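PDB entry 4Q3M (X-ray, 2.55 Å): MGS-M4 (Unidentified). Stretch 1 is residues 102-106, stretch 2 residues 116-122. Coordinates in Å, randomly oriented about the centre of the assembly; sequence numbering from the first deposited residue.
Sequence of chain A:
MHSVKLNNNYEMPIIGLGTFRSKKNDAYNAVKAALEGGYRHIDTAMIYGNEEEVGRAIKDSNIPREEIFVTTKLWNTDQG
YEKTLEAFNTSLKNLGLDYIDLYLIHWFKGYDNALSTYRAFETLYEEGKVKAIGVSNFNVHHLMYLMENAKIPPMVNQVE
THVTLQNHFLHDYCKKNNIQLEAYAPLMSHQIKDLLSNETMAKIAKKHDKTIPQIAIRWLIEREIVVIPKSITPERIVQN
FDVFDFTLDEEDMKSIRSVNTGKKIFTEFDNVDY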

# COMPACT_ATOMS: atom_id res chain seq x y z
N LEU A 102 16.83 19.08 -6.62
CA LEU A 102 16.37 17.96 -5.81
C LEU A 102 16.63 16.63 -6.50
O LEU A 102 16.35 16.47 -7.69
N TYR A 103 17.16 15.67 -5.75
CA TYR A 103 17.42 14.34 -6.28
C TYR A 103 16.75 13.29 -5.39
O TYR A 103 16.96 13.27 -4.18
N LEU A 104 15.95 12.43 -6.00
CA LEU A 104 15.15 11.47 -5.25
C LEU A 104 15.46 10.02 -5.60
O LEU A 104 15.81 9.70 -6.73
N ILE A 105 15.33 9.14 -4.60
CA ILE A 105 15.32 7.70 -4.85
C ILE A 105 13.91 7.34 -5.29
O ILE A 105 12.95 7.54 -4.55
N HIS A 106 13.79 6.80 -6.50
CA HIS A 106 12.48 6.62 -7.14
C HIS A 106 11.61 5.59 -6.43
O HIS A 106 10.42 5.83 -6.19
N SER A 116 22.85 2.61 0.76
CA SER A 116 24.01 2.69 -0.12
C SER A 116 23.82 3.76 -1.18
O SER A 116 24.75 4.49 -1.52
N THR A 117 22.60 3.83 -1.70
CA THR A 117 22.23 4.87 -2.65
C THR A 117 22.24 6.25 -2.02
O THR A 117 22.71 7.22 -2.61
N TYR A 118 21.70 6.34 -0.81
CA TYR A 118 21.57 7.62 -0.13
C TYR A 118 22.92 8.16 0.31
O TYR A 118 23.13 9.37 0.35
N ARG A 119 23.85 7.26 0.64
CA ARG A 119 25.21 7.65 0.96
C ARG A 119 25.84 8.38 -0.22
O ARG A 119 26.62 9.32 -0.04
N ALA A 120 25.50 7.94 -1.42
CA ALA A 120 25.95 8.60 -2.64
C ALA A 120 25.27 9.95 -2.79
O ALA A 120 25.89 10.92 -3.23
N PHE A 121 23.99 10.02 -2.43
CA PHE A 121 23.26 11.28 -2.42
C PHE A 121 23.94 12.26 -1.47
O PHE A 121 24.09 13.44 -1.79
N GLU A 122 24.34 11.76 -0.31
CA GLU A 122 24.98 12.57 0.72
C GLU A 122 26.33 13.11 0.25
O GLU A 122 26.69 14.25 0.56

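What holds the strand 102-105 against the helix 116-122? The two segments run nearly antiparallel, at 172°, with axes 9.7 Å apart, and the space between them is filled chiefly by Phe121, Ile105 and Tyr103. No hydrogen bond crosses the contact, so the 253 Å² buried here comes from close packing of buried, mostly apolar groups.

How does Phe121 come to cover the most surface? Its CA-to-CB bond points toward the strand, and with chi1 in the m well (-78°), the ring reaches the strand, its edge turned to the main chain at Leu104. Tyr103, whose CA-to-CB bond also points toward the other stretch and whose chi1 is t, meets one face of that ring; Tyr103 CE2 and Phe121 CE1 are 3.4 Å apart. The two rings are oblique, with centroids separated by 4.7 Å and planes inclined at 37°. At its edge the Phe121 ring reaches the main chain, CE2 lying 3.6 Å from Leu104 C, while the CA-to-CB bond of Leu104 points away from the helix.

What does Ile105 add, given that its CA-to-CB bond points sideways? Its m,t rotamer extends the CG1-CD1 arm to the helix. There Ile105 CG1 packs 3.5 Å from Phe121 CE2, and Ile105 CD1 lies 3.8 Å from Thr117 CG2. The same CD1 approaches the edge of the Tyr118 ring, 4.2 Å from Tyr118 CD1, so one side chain touches three helical residues.

Where do the polar groups go? Thr117, chi1 m, offers its methyl to Ile105, while its OG1 is hydrogen-bonded elsewhere in the structure, as is Tyr118 OH. Arg119 and Glu122 lie out of reach of the strand and pair with each other: Arg119 NH1 donates to Glu122 OE1 at 2.9 Å in a salt bridge between residues three apart in the helix, about one turn.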

# COMPACT_ATOMS: atom_id res chain seq x y z
CB LEU A 102 14.88 18.11 -5.49
CG LEU A 102 14.22 17.02 -4.65
CD1 LEU A 102 14.91 16.86 -3.31
CD2 LEU A 102 12.74 17.33 -4.46
CB TYR A 103 18.93 14.08 -6.37
CG TYR A 103 19.32 13.00 -7.36
CD1 TYR A 103 18.73 12.94 -8.61
CD2 TYR A 103 20.28 12.06 -7.04
CE1 TYR A 103 19.09 11.95 -9.52
CE2 TYR A 103 20.64 11.07 -7.94
CZ TYR A 103 20.04 11.02 -9.18
OH TYR A 103 20.40 10.05 -10.08
CB LEU A 104 13.66 11.72 -5.48
CG LEU A 104 13.10 13.12 -5.20
CD1 LEU A 104 11.63 13.18 -5.59
CD2 LEU A 104 13.27 13.49 -3.74
CB ILE A 105 15.71 6.89 -3.60
CG1 ILE A 105 17.07 7.37 -3.06
CG2 ILE A 105 15.75 5.41 -3.92
CD1 ILE A 105 17.53 6.63 -1.82
CB HIS A 106 12.67 6.22 -8.60
CG HIS A 106 11.54 6.66 -9.49
ND1 HIS A 106 11.73 6.98 -10.82
CD2 HIS A 106 10.23 6.84 -9.24
CE1 HIS A 106 10.58 7.34 -11.35
NE2 HIS A 106 9.65 7.26 -10.42
CB SER A 116 24.28 1.34 -0.78
OG SER A 116 25.44 1.39 -1.59
CB THR A 117 20.83 4.60 -3.22
OG1 THR A 117 20.83 3.36 -3.93
CG2 THR A 117 20.41 5.73 -4.12
CB TYR A 118 20.64 7.48 1.08
CG TYR A 118 20.09 8.79 1.57
CD1 TYR A 118 18.98 9.37 0.96
CD2 TYR A 118 20.67 9.45 2.64
CE1 TYR A 118 18.47 10.57 1.41
CE2 TYR A 118 20.17 10.65 3.09
CZ TYR A 118 19.07 11.21 2.48
OH TYR A 118 18.57 12.41 2.92
CB ARG A 119 26.06 6.43 1.34
CG ARG A 119 25.81 5.91 2.75
CD ARG A 119 26.38 6.85 3.80
NE ARG A 119 26.20 6.33 5.15
CZ ARG A 119 25.19 6.66 5.95
NH1 ARG A 119 24.26 7.51 5.54
NH2 ARG A 119 25.11 6.13 7.17
CB ALA A 120 25.69 7.72 -3.85
CB PHE A 121 21.80 11.09 -1.99
CG PHE A 121 20.90 10.53 -3.07
CD1 PHE A 121 21.41 9.77 -4.10
CD2 PHE A 121 19.54 10.79 -3.04
CE1 PHE A 121 20.58 9.26 -5.08
CE2 PHE A 121 18.71 10.30 -4.02
CZ PHE A 121 19.22 9.53 -5.04
CB GLU A 122 25.14 11.77 2.01
CG GLU A 122 23.83 11.47 2.71
CD GLU A 122 24.02 10.62 3.95
OE1 GLU A 122 24.98 9.82 3.99
OE2 GLU A 122 23.20 10.74 4.89